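EscD/YscD/HrpQ family type III secretion system inner membrane ring protein (Pseudomonas aeruginosa, PDB 6UID) probably forms part of the inner-membrane ring of the type III secretion basal body, its cytoplasmic domain offering a docking surface for the cytosolic sorting platform. Local coordinates at residues 43-51 against 61-69; 81-89 against 97-108. All coordinates share one frame; numbering follows the deposited sequence. Where two conformers were deposited one is given.

Contact 1 (43-51 against 61-69)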
ATOM      1  N   GLY A  43       3.782   5.187  13.220  1.00 19.01           N
ATOM      2  CA  GLY A  43       4.819   4.551  12.427  1.00 19.70           C
ATOM      3  C   GLY A  43       4.847   4.931  10.965  1.00 18.77           C
ATOM      4  O   GLY A  43       5.629   4.353  10.213  1.00 21.50           O
ATOM      5  N   ILE A  44       3.998   5.852  10.530  1.00 17.31           N
ATOM      6  CA  ILE A  44       4.019   6.305   9.139  1.00 18.29           C
ATOM      7  C   ILE A  44       5.084   7.384   8.966  1.00 17.52           C
ATOM      8  O   ILE A  44       5.017   8.450   9.596  1.00 18.04           O
ATOM      9  CB  ILE A  44       2.648   6.849   8.724  1.00 16.59           C
ATOM     10  CG1 ILE A  44       1.569   5.768   8.774  1.00 18.98           C
ATOM     11  CG2 ILE A  44       2.738   7.491   7.337  1.00 17.13           C
ATOM     12  CD1 ILE A  44       1.735   4.654   7.718  1.00 20.61           C
ATOM     13  N   ALA A  45       6.012   7.160   8.040  1.00 14.63           N
ATOM     14  CA  ALA A  45       7.079   8.103   7.772  1.00 15.30           C
ATOM     15  C   ALA A  45       6.565   9.325   7.010  1.00 14.96           C
ATOM     16  O   ALA A  45       5.502   9.296   6.383  1.00 14.81           O
ATOM     17  CB  ALA A  45       8.192   7.425   6.979  1.00 15.96           C
ATOM     18  N   ALA A  46       7.364  10.396   7.043  1.00 16.23           N
ATOM     19  CA  ALA A  46       7.024  11.623   6.319  1.00 15.65           C
ATOM     20  C   ALA A  46       6.677  11.330   4.862  1.00 17.40           C
ATOM     21  O   ALA A  46       5.640  11.787   4.344  1.00 15.22           O
ATOM     22  CB  ALA A  46       8.180  12.612   6.403  1.00 17.47           C
ATOM     23  N   VAL A  47       7.528  10.542   4.195  1.00 15.56           N
ATOM     24  CA  VAL A  47       7.203   9.882   2.930  1.00 13.83           C
ATOM     25  C   VAL A  47       7.357   8.391   3.174  1.00 14.39           C
ATOM     26  O   VAL A  47       8.477   7.882   3.351  1.00 17.69           O
ATOM     27  CB  VAL A  47       8.070  10.359   1.758  1.00 16.67           C
ATOM     28  CG1 VAL A  47       7.686   9.630   0.478  1.00 17.50           C
ATOM     29  CG2 VAL A  47       7.908  11.862   1.564  1.00 17.03           C
ATOM     30  N   HIS A  48       6.232   7.697   3.214  1.00 12.20           N
ATOM     31  CA  HIS A  48       6.190   6.294   3.585  1.00 12.39           C
ATOM     32  C   HIS A  48       6.266   5.361   2.386  1.00 13.03           C
ATOM     33  O   HIS A  48       6.869   4.282   2.478  1.00 14.48           O
ATOM     34  CB  HIS A  48       4.878   6.045   4.342  1.00 14.42           C
ATOM     35  CG  HIS A  48       4.869   4.766   5.111  1.00 14.32           C
ATOM     36  ND1 HIS A  48       5.496   4.632   6.333  1.00 16.84           N
ATOM     37  CD2 HIS A  48       4.316   3.570   4.829  1.00 18.34           C
ATOM     38  CE1 HIS A  48       5.348   3.388   6.753  1.00 17.27           C
ATOM     39  NE2 HIS A  48       4.628   2.727   5.871  1.00 16.69           N
ATOM     40  N   LEU A  49       5.634   5.736   1.279  1.00 12.89           N
ATOM     41  CA  LEU A  49       5.517   4.903   0.094  1.00 13.75           C
ATOM     42  C   LEU A  49       5.366   5.820  -1.109  1.00 12.73           C
ATOM     43  O   LEU A  49       4.680   6.840  -1.029  1.00 13.80           O
ATOM     44  CB  LEU A  49       4.287   4.006   0.240  1.00 14.75           C
ATOM     45  CG  LEU A  49       3.981   3.017  -0.884  1.00 14.87           C
ATOM     46  CD1 LEU A  49       5.106   2.024  -1.012  1.00 16.74           C
ATOM     47  CD2 LEU A  49       2.659   2.302  -0.599  1.00 18.22           C
ATOM     48  N   VAL A  50       6.044   5.496  -2.212  1.00 12.73           N
ATOM     49  CA  VAL A  50       5.948   6.250  -3.450  1.00 13.59           C
ATOM     50  C   VAL A  50       5.611   5.280  -4.563  1.00 13.34           C
ATOM     51  O   VAL A  50       6.301   4.263  -4.742  1.00 13.49           O
ATOM     52  CB  VAL A  50       7.248   6.997  -3.785  1.00 14.84           C
ATOM     53  CG1 VAL A  50       7.051   7.873  -5.000  1.00 16.84           C
ATOM     54  CG2 VAL A  50       7.684   7.841  -2.633  1.00 16.30           C
ATOM     55  N   LEU A  51       4.564   5.601  -5.304  1.00 12.47           N
ATOM     56  CA  LEU A  51       4.094   4.851  -6.449  1.00 12.42           C
ATOM     57  C   LEU A  51       4.156   5.703  -7.711  1.00 13.88           C
ATOM     58  O   LEU A  51       4.114   6.939  -7.663  1.00 13.76           O
ATOM     59  CB  LEU A  51       2.623   4.468  -6.253  1.00 13.78           C
ATOM     60  CG  LEU A  51       2.289   3.778  -4.938  1.00 13.92           C
ATOM     61  CD1 LEU A  51       0.782   3.647  -4.807  1.00 16.79           C
ATOM     62  CD2 LEU A  51       2.972   2.430  -4.853  1.00 15.84           C
ATOM     63  N   LEU A  61       7.845   2.340  -6.325  1.00 13.92           N
ATOM     64  CA  LEU A  61       9.126   3.029  -6.510  1.00 14.26           C
ATOM     65  C   LEU A  61      10.007   3.055  -5.271  1.00 16.07           C
ATOM     66  O   LEU A  61      11.195   2.711  -5.352  1.00 19.28           O
ATOM     67  CB  LEU A  61       8.911   4.473  -6.994  1.00 16.99           C
ATOM     68  CG  LEU A  61       8.312   4.629  -8.386  1.00 23.36           C
ATOM     69  CD1 LEU A  61       8.196   6.118  -8.726  1.00 26.73           C
ATOM     70  CD2 LEU A  61       9.128   3.915  -9.428  1.00 26.87           C
ATOM     71  N   GLU A  62       9.484   3.511  -4.137  1.00 14.26           N
ATOM     72  CA  GLU A  62      10.294   3.799  -2.959  1.00 15.78           C
ATOM     73  C   GLU A  62       9.439   3.610  -1.717  1.00 14.06           C
ATOM     74  O   GLU A  62       8.203   3.645  -1.779  1.00 15.15           O
ATOM     75  CB  GLU A  62      10.797   5.258  -2.928  1.00 21.90           C
ATOM     76  CG  GLU A  62      11.472   5.748  -4.186  1.00 28.02           C
ATOM     77  CD  GLU A  62      11.746   7.248  -4.156  1.00 46.26           C
ATOM     78  OE1 GLU A  62      11.736   7.839  -3.054  1.00 38.81           O
ATOM     79  OE2 GLU A  62      11.957   7.834  -5.237  1.00 47.60           O
ATOM     80  N   TRP A  63      10.109   3.425  -0.577  1.00 14.79           N
ATOM     81  CA  TRP A  63       9.406   3.278   0.688  1.00 14.94           C
ATOM     82  C   TRP A  63      10.320   3.611   1.862  1.00 16.05           C
ATOM     83  O   TRP A  63      11.545   3.666   1.732  1.00 19.51           O
ATOM     84  CB  TRP A  63       8.842   1.875   0.850  1.00 16.98           C
ATOM     85  CG  TRP A  63       9.882   0.804   0.785  1.00 14.97           C
ATOM     86  CD1 TRP A  63      10.586   0.285   1.829  1.00 16.27           C
ATOM     87  CD2 TRP A  63      10.350   0.138  -0.388  1.00 14.74           C
ATOM     88  NE1 TRP A  63      11.464  -0.678   1.382  1.00 17.11           N
ATOM     89  CE2 TRP A  63      11.330  -0.790   0.020  1.00 16.56           C
ATOM     90  CE3 TRP A  63      10.018   0.225  -1.738  1.00 14.86           C
ATOM     91  CZ2 TRP A  63      11.980  -1.637  -0.888  1.00 17.43           C
ATOM     92  CZ3 TRP A  63      10.665  -0.616  -2.625  1.00 16.41           C
ATOM     93  CH2 TRP A  63      11.630  -1.520  -2.195  1.00 17.85           C
ATOM     94  N   ALA A  64       9.686   3.790   3.019  1.00 17.18           N
ATOM     95  CA  ALA A  64      10.370   4.227   4.227  1.00 20.40           C
ATOM     96  C   ALA A  64      11.358   3.197   4.752  1.00 19.34           C
ATOM     97  O   ALA A  64      11.094   1.996   4.749  1.00 19.64           O
ATOM     98  CB  ALA A  64       9.342   4.483   5.326  1.00 29.09           C
ATOM     99  N   GLU A  65      12.479   3.703   5.271  1.00 22.79           N
ATOM    100  CA  GLU A  65      13.438   2.864   5.969  1.00 24.74           C
ATOM    101  C   GLU A  65      12.753   2.159   7.130  1.00 23.18           C
ATOM    102  O   GLU A  65      11.936   2.740   7.845  1.00 25.65           O
ATOM    103  CB  GLU A  65      14.596   3.730   6.482  1.00 33.49           C
ATOM    104  CG  GLU A  65      15.814   2.945   6.943  1.00 41.51           C
ATOM    105  N   GLY A  66      13.060   0.882   7.290  1.00 23.25           N
ATOM    106  CA  GLY A  66      12.492   0.097   8.355  1.00 25.19           C
ATOM    107  C   GLY A  66      11.238  -0.651   7.986  1.00 29.74           C
ATOM    108  O   GLY A  66      10.767  -1.476   8.777  1.00 31.75           O
ATOM    109  N   CYS A  67      10.678  -0.387   6.815  1.00 21.36           N
ATOM    110  CA  CYS A  67       9.538  -1.138   6.331  1.00 21.98           C
ATOM    111  C   CYS A  67       9.925  -1.921   5.086  1.00 19.71           C
ATOM    112  O   CYS A  67      10.948  -1.660   4.443  1.00 21.77           O
ATOM    113  CB  CYS A  67       8.371  -0.211   5.991  1.00 23.60           C
ATOM    114  SG  CYS A  67       7.671   0.628   7.449  1.00 29.58           S
ATOM    115  N   GLU A  68       9.103  -2.918   4.773  1.00 19.72           N
ATOM    116  CA  GLU A  68       9.262  -3.705   3.560  1.00 20.84           C
ATOM    117  C   GLU A  68       7.890  -3.794   2.893  1.00 18.72           C
ATOM    118  O   GLU A  68       6.941  -4.309   3.513  1.00 19.42           O
ATOM    119  CB  GLU A  68       9.773  -5.102   3.904  1.00 20.46           C
ATOM    120  CG  GLU A  68       9.971  -6.024   2.719  1.00 27.46           C
ATOM    121  CD  GLU A  68      11.340  -5.864   2.093  1.00 45.34           C
ATOM    122  OE1 GLU A  68      11.627  -4.776   1.557  1.00 33.90           O
ATOM    123  OE2 GLU A  68      12.133  -6.827   2.151  1.00 46.61           O
ATOM    124  N   PRO A  69       7.741  -3.346   1.654  1.00 15.09           N
ATOM    125  CA  PRO A  69       6.446  -3.478   0.982  1.00 14.77           C
ATOM    126  C   PRO A  69       6.198  -4.935   0.625  1.00 15.12           C
ATOM    127  O   PRO A  69       7.101  -5.646   0.164  1.00 15.72           O
ATOM    128  CB  PRO A  69       6.613  -2.620  -0.274  1.00 16.49           C
ATOM    129  CG  PRO A  69       8.088  -2.713  -0.571  1.00 19.68           C
ATOM    130  CD  PRO A  69       8.760  -2.724   0.792  1.00 18.37           C
TER

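Contact 2 (81-89 against 97-108)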
ATOM      1  N   ILE A  81       5.486  -4.073 -10.688  1.00 14.49           N
ATOM      2  CA  ILE A  81       4.104  -3.756 -11.024  1.00 13.22           C
ATOM      3  C   ILE A  81       3.217  -4.491 -10.030  1.00 14.38           C
ATOM      4  O   ILE A  81       3.324  -5.714  -9.876  1.00 16.71           O
ATOM      5  CB  ILE A  81       3.768  -4.156 -12.467  1.00 16.45           C
ATOM      6  CG1 ILE A  81       4.559  -3.308 -13.479  1.00 18.74           C
ATOM      7  CG2 ILE A  81       2.263  -4.060 -12.721  1.00 18.35           C
ATOM      8  CD1 ILE A  81       4.238  -1.844 -13.488  1.00 17.39           C
ATOM      9  N   LEU A  82       2.372  -3.746  -9.346  1.00 13.37           N
ATOM     10  CA  LEU A  82       1.504  -4.296  -8.316  1.00 13.37           C
ATOM     11  C   LEU A  82       0.180  -4.737  -8.927  1.00 17.25           C
ATOM     12  O   LEU A  82      -0.226  -4.252  -9.989  1.00 17.79           O
ATOM     13  CB  LEU A  82       1.303  -3.266  -7.222  1.00 12.76           C
ATOM     14  CG  LEU A  82       2.578  -2.839  -6.494  1.00 14.63           C
ATOM     15  CD1 LEU A  82       2.212  -1.784  -5.442  1.00 14.62           C
ATOM     16  CD2 LEU A  82       3.323  -4.011  -5.881  1.00 16.07           C
ATOM     17  N   GLN A  83      -0.464  -5.709  -8.277  1.00 15.19           N
ATOM     18  CA  GLN A  83      -1.680  -6.326  -8.792  1.00 15.76           C
ATOM     19  C   GLN A  83      -2.934  -5.742  -8.148  1.00 15.60           C
ATOM     20  O   GLN A  83      -3.049  -5.668  -6.920  1.00 15.21           O
ATOM     21  CB  GLN A  83      -1.647  -7.843  -8.621  1.00 19.88           C
ATOM     22  CG  GLN A  83      -0.792  -8.533  -9.716  1.00 52.90           C
ATOM     23  CD  GLN A  83      -1.147  -8.094 -11.148  1.00 80.40           C
ATOM     24  OE1 GLN A  83      -0.275  -7.684 -11.918  1.00 58.83           O
ATOM     25  NE2 GLN A  83      -2.429  -8.179 -11.499  1.00 80.56           N
ATOM     26  N   ALA A  84      -3.895  -5.370  -8.988  1.00 15.00           N
ATOM     27  CA  ALA A  84      -5.154  -4.853  -8.482  1.00 15.87           C
ATOM     28  C   ALA A  84      -5.836  -5.884  -7.588  1.00 14.36           C
ATOM     29  O   ALA A  84      -5.871  -7.086  -7.882  1.00 16.25           O
ATOM     30  CB  ALA A  84      -6.069  -4.484  -9.653  1.00 17.63           C
ATOM     31  N   LEU A  85      -6.355  -5.381  -6.471  1.00 14.43           N
ATOM     32  CA  LEU A  85      -7.133  -6.110  -5.477  1.00 16.22           C
ATOM     33  C   LEU A  85      -6.304  -7.089  -4.665  1.00 15.99           C
ATOM     34  O   LEU A  85      -6.854  -7.759  -3.795  1.00 19.35           O
ATOM     35  CB  LEU A  85      -8.398  -6.765  -6.043  1.00 16.82           C
ATOM     36  CG  LEU A  85      -9.411  -5.749  -6.558  1.00 18.82           C
ATOM     37  CD1 LEU A  85     -10.649  -6.485  -7.014  1.00 26.53           C
ATOM     38  CD2 LEU A  85      -9.813  -4.718  -5.527  1.00 22.72           C
ATOM     39  N   ALA A  86      -4.999  -7.168  -4.884  1.00 15.10           N
ATOM     40  CA  ALA A  86      -4.152  -7.897  -3.956  1.00 15.28           C
ATOM     41  C   ALA A  86      -3.929  -7.058  -2.699  1.00 14.07           C
ATOM     42  O   ALA A  86      -4.019  -5.826  -2.725  1.00 14.95           O
ATOM     43  CB  ALA A  86      -2.819  -8.227  -4.618  1.00 17.05           C
ATOM     44  N   GLY A  87      -3.671  -7.721  -1.574  1.00 14.77           N
ATOM     45  CA  GLY A  87      -3.433  -6.991  -0.332  1.00 12.74           C
ATOM     46  C   GLY A  87      -2.041  -6.409  -0.238  1.00 15.99           C
ATOM     47  O   GLY A  87      -1.052  -7.151  -0.189  1.00 17.68           O
ATOM     48  N   GLN A  88      -1.928  -5.086  -0.233  1.00 12.62           N
ATOM     49  CA  GLN A  88      -0.648  -4.398  -0.178  1.00 11.75           C
ATOM     50  C   GLN A  88      -0.399  -3.934   1.255  1.00 14.56           C
ATOM     51  O   GLN A  88      -1.290  -3.367   1.902  1.00 14.28           O
ATOM     52  CB  GLN A  88      -0.659  -3.173  -1.111  1.00 12.65           C
ATOM     53  CG  GLN A  88      -1.175  -3.419  -2.503  1.00 12.91           C
ATOM     54  CD  GLN A  88      -0.321  -4.364  -3.347  1.00 13.96           C
ATOM     55  OE1 GLN A  88       0.856  -4.602  -3.055  1.00 15.59           O
ATOM     56  NE2 GLN A  88      -0.895  -4.864  -4.423  1.00 14.94           N
ATOM     57  N   THR A  89       0.819  -4.128   1.746  1.00 12.77           N
ATOM     58  CA  THR A  89       1.202  -3.618   3.057  1.00 13.58           C
ATOM     59  C   THR A  89       2.565  -2.961   2.971  1.00 13.68           C
ATOM     60  O   THR A  89       3.376  -3.284   2.106  1.00 14.90           O
ATOM     61  CB  THR A  89       1.226  -4.680   4.164  1.00 14.45           C
ATOM     62  OG1 THR A  89       2.194  -5.691   3.828  1.00 15.91           O
ATOM     63  CG2 THR A  89      -0.119  -5.312   4.323  1.00 13.50           C
ATOM     64  N   PHE A  97      -5.776  -1.433  -4.524  1.00 11.93           N
ATOM     65  CA  PHE A  97      -6.213  -0.557  -5.595  1.00 12.58           C
ATOM     66  C   PHE A  97      -6.978  -1.365  -6.622  1.00 12.64           C
ATOM     67  O   PHE A  97      -6.820  -2.592  -6.713  1.00 12.99           O
ATOM     68  CB  PHE A  97      -5.031   0.204  -6.239  1.00 12.25           C
ATOM     69  CG  PHE A  97      -4.189  -0.638  -7.166  1.00 12.10           C
ATOM     70  CD1 PHE A  97      -3.214  -1.454  -6.646  1.00 14.46           C
ATOM     71  CD2 PHE A  97      -4.396  -0.599  -8.528  1.00 13.44           C
ATOM     72  CE1 PHE A  97      -2.437  -2.252  -7.519  1.00 14.64           C
ATOM     73  CE2 PHE A  97      -3.650  -1.385  -9.384  1.00 15.85           C
ATOM     74  CZ  PHE A  97      -2.669  -2.193  -8.870  1.00 14.41           C
ATOM     75  N   CYS A  98      -7.768  -0.684  -7.436  1.00 11.91           N
ATOM     76  CA  CYS A  98      -8.424  -1.329  -8.564  1.00 14.08           C
ATOM     77  C   CYS A  98      -8.921  -0.314  -9.572  1.00 14.00           C
ATOM     78  O   CYS A  98      -8.828   0.902  -9.378  1.00 13.23           O
ATOM     79  CB  CYS A  98      -9.560  -2.253  -8.119  1.00 18.90           C
ATOM     80  SG  CYS A  98     -10.991  -1.421  -7.419  1.00 20.48           S
ATOM     81  N   ASP A  99      -9.427  -0.833 -10.685  1.00 16.14           N
ATOM     82  CA  ASP A  99      -9.956   0.004 -11.745  0.50 17.44           C
ATOM     83  C   ASP A  99     -11.245   0.676 -11.291  1.00 17.48           C
ATOM     84  O   ASP A  99     -11.972   0.133 -10.445  1.00 18.58           O
ATOM     85  CB  ASP A  99     -10.215  -0.863 -12.980  0.50 25.93           C
ATOM     86  CG  ASP A  99     -11.059  -0.169 -14.027  0.50 32.90           C
ATOM     87  OD1 ASP A  99     -10.483   0.495 -14.913  0.50 40.41           O
ATOM     88  OD2 ASP A  99     -12.297  -0.295 -13.968  0.50 34.37           O
ATOM     89  N   PRO A 100     -11.581   1.850 -11.820  1.00 20.10           N
ATOM     90  CA  PRO A 100     -12.794   2.537 -11.364  1.00 24.41           C
ATOM     91  C   PRO A 100     -14.083   1.762 -11.584  1.00 23.99           C
ATOM     92  O   PRO A 100     -15.059   2.020 -10.872  1.00 35.18           O
ATOM     93  CB  PRO A 100     -12.773   3.854 -12.156  1.00 26.34           C
ATOM     94  CG  PRO A 100     -11.345   4.080 -12.448  1.00 31.41           C
ATOM     95  CD  PRO A 100     -10.756   2.715 -12.687  1.00 24.76           C
ATOM     96  N   GLN A 101     -14.123   0.818 -12.517  1.00 26.39           N
ATOM     97  CA  GLN A 101     -15.343   0.066 -12.773  1.00 31.14           C
ATOM     98  C   GLN A 101     -15.497  -1.164 -11.885  1.00 35.06           C
ATOM     99  O   GLN A 101     -16.456  -1.919 -12.069  1.00 32.90           O
ATOM    100  CB  GLN A 101     -15.412  -0.338 -14.252  1.00 43.75           C
ATOM    101  CG  GLN A 101     -15.465   0.847 -15.215  1.00 42.04           C
ATOM    102  N   ARG A 102     -14.597  -1.391 -10.927  1.00 24.51           N
ATOM    103  CA  ARG A 102     -14.688  -2.528 -10.023  1.00 20.81           C
ATOM    104  C   ARG A 102     -14.850  -2.068  -8.581  1.00 23.11           C
ATOM    105  O   ARG A 102     -14.518  -0.934  -8.230  1.00 22.54           O
ATOM    106  CB  ARG A 102     -13.447  -3.433 -10.123  1.00 28.02           C
ATOM    107  CG  ARG A 102     -13.383  -4.268 -11.399  1.00 39.93           C
ATOM    108  N   SER A 103     -15.361  -2.967  -7.740  1.00 21.74           N
ATOM    109  CA  SER A 103     -15.628  -2.690  -6.337  1.00 21.56           C
ATOM    110  C   SER A 103     -14.503  -3.213  -5.450  1.00 21.67           C
ATOM    111  O   SER A 103     -13.863  -4.222  -5.756  1.00 21.95           O
ATOM    112  CB  SER A 103     -16.933  -3.353  -5.877  1.00 28.67           C
ATOM    113  OG  SER A 103     -18.052  -2.799  -6.538  1.00 34.90           O
ATOM    114  N   PHE A 104     -14.269  -2.511  -4.333  1.00 16.99           N
ATOM    115  CA  PHE A 104     -13.333  -2.979  -3.326  1.00 17.60           C
ATOM    116  C   PHE A 104     -14.008  -3.995  -2.409  1.00 20.28           C
ATOM    117  O   PHE A 104     -15.188  -3.853  -2.078  1.00 22.56           O
ATOM    118  CB  PHE A 104     -12.863  -1.825  -2.444  1.00 16.83           C
ATOM    119  CG  PHE A 104     -11.965  -0.860  -3.130  1.00 15.87           C
ATOM    120  CD1 PHE A 104     -10.674  -1.231  -3.447  1.00 18.95           C
ATOM    121  CD2 PHE A 104     -12.379   0.426  -3.402  1.00 19.69           C
ATOM    122  CE1 PHE A 104      -9.822  -0.361  -4.059  1.00 23.24           C
ATOM    123  CE2 PHE A 104     -11.504   1.315  -4.024  1.00 22.15           C
ATOM    124  CZ  PHE A 104     -10.222   0.879  -4.347  1.00 19.11           C
ATOM    125  N   PRO A 105     -13.256  -4.983  -1.923  1.00 23.63           N
ATOM    126  CA  PRO A 105     -13.775  -5.834  -0.849  1.00 26.87           C
ATOM    127  C   PRO A 105     -13.906  -5.045   0.441  1.00 23.63           C
ATOM    128  O   PRO A 105     -13.113  -4.140   0.725  1.00 24.55           O
ATOM    129  CB  PRO A 105     -12.706  -6.929  -0.722  1.00 32.63           C
ATOM    130  CG  PRO A 105     -11.445  -6.300  -1.214  1.00 29.48           C
ATOM    131  CD  PRO A 105     -11.862  -5.304  -2.281  1.00 23.99           C
ATOM    132  N   GLU A 106     -14.931  -5.384   1.227  1.00 24.23           N
ATOM    133  CA  GLU A 106     -15.119  -4.723   2.512  1.00 26.71           C
ATOM    134  C   GLU A 106     -13.971  -5.035   3.459  1.00 28.74           C
ATOM    135  O   GLU A 106     -13.553  -4.175   4.244  1.00 37.48           O
ATOM    136  CB  GLU A 106     -16.455  -5.142   3.136  1.00 31.31           C
ATOM    137  N   ARG A 107     -13.434  -6.248   3.392  1.00 24.16           N
ATOM    138  CA  ARG A 107     -12.344  -6.653   4.261  1.00 31.56           C
ATOM    139  C   ARG A 107     -11.045  -6.701   3.473  1.00 21.99           C
ATOM    140  O   ARG A 107     -11.026  -7.075   2.297  1.00 23.83           O
ATOM    141  CB  ARG A 107     -12.624  -8.021   4.884  1.00 44.76           C
ATOM    142  CG  ARG A 107     -13.753  -7.993   5.908  1.00 48.98           C
ATOM    143  CD  ARG A 107     -13.975  -9.363   6.520  1.00 48.04           C
ATOM    144  N   PHE A 108      -9.963  -6.345   4.148  1.00 20.03           N
ATOM    145  CA  PHE A 108      -8.651  -6.420   3.528  1.00 18.70           C
ATOM    146  C   PHE A 108      -8.382  -7.848   3.055  1.00 20.05           C
ATOM    147  O   PHE A 108      -8.692  -8.806   3.770  1.00 21.72           O
ATOM    148  CB  PHE A 108      -7.592  -6.031   4.548  1.00 18.84           C
ATOM    149  CG  PHE A 108      -6.219  -5.963   3.976  1.00 15.01           C
ATOM    150  CD1 PHE A 108      -5.866  -4.944   3.110  1.00 15.98           C
ATOM    151  CD2 PHE A 108      -5.282  -6.915   4.306  1.00 17.83           C
ATOM    152  CE1 PHE A 108      -4.599  -4.887   2.580  1.00 17.66           C
ATOM    153  CE2 PHE A 108      -4.022  -6.849   3.796  1.00 18.30           C
ATOM    154  CZ  PHE A 108      -3.682  -5.840   2.923  1.00 19.75           C
TER
HETATM  155  O   HOH W   1      -3.939  -3.917  -4.841  1.00 20.28           O

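Contact 1 (43-51 against 61-69)
His48 and Cys67 meet obliquely: CE1 of the His48 ring lies 3.7 Å from Cys67 SG, and the sulfur stands 58° off the ring normal, neither stacked over the ring nor in its plane. With CG of His48 anti to the backbone N (chi1 -164°), the ring swings back toward the 61-69 segment, although the bond from CA to CB points away from that segment. Ile44 CD1 sits over the centre of one ring face. Both ring nitrogens are engaged: Ala45 N donates a nearly straight bond (169°) to His48 ND1, and NE2 bonds to Cys90 O. Beside the ring, the methyls Ala45 CB and Ala64 CB touch at 3.6 Å.

Further along, strands 49-51 and 61-63 run antiparallel. Leu49 and Trp63 are a non-hydrogen-bonded pair whose side chains cross obliquely, CD1 of Leu49 reaching Trp63 CB at 4.2 Å, while Pro69 CD lies over the indole. On the other sheet face Val50 and Glu62 run side by side, their CB atoms 4.0 Å apart. Val50 O takes Leu61 N at 2.9 Å and, weakly, Glu62 N, which makes a classic bulge.

The two bonds on His48 suit a neutral imidazole with its proton on NE2, probably fixing the ring's orientation where loop and hairpin meet.

Contact 2 (81-89 against 97-108)
The Phe97 ring lies against the backbone of Leu82 to Ala84, where the turn from Gln83 to Ala86 begins. At its CB the chain turns so that CG lies between the backbone N and the carbonyl carbon (chi1 76°), which carries the ring under the 82-84 backbone. CE1 comes 3.9 Å from Leu82 CB and also approaches Gln83 O. CE2 touches Ala84 CB, and Ala84 CA rests over that side of the ring in a CH-pi contact, 3.9 Å from the centroid. The tip, CZ, stops 3.4 Å from Leu82 O, which lies near the ring plane. Trp5 adds an edge-to-face contact.

Phe97 O takes a 2.8 Å bond from Leu85 N, almost in line with its C=O. Leu85 then reaches over Cys98, CD2 to CB at 3.6 Å, and on to Phe104 and Pro105. A water across the mouth of the turn donates to Gln83 O and Ala86 O and accepts from Phe97 N and Gln88 NE2, which also bonds to Gln71 OE1. At the far end Phe108 CZ lies 3.5 Å from Gly87 CA.

The whole is a type II turn leading into a beta hairpin and overlaid by the tail after its second strand, in a two-sheet beta domain consistent with its clan's FHA-like fold.

In the fold
The chain completes contact 1 before it starts contact 2, and their centres lie about 19 Å apart on opposite sides of the chain's centre. Each belongs to a hairpin of a different sheet: strands 49-54 and 57-63 at one side of the four-stranded mixed sheet, strands 88-90 and 93-98 inside the six-stranded antiparallel one. The sheets pack together through Leu49 and Leu51 on Trp95, and His48 NE2 hydrogen-bonds to the carbonyl of Cys90, the last residue of strand 88-90. Segment 61-69 runs into strand 69-71, neighbour of 88-90, so Pro69 CB comes 4.1 Å from Thr89 O. This all-beta arrangement of an edge hairpin facing a central one is consistent with the SMAD-FHA clan.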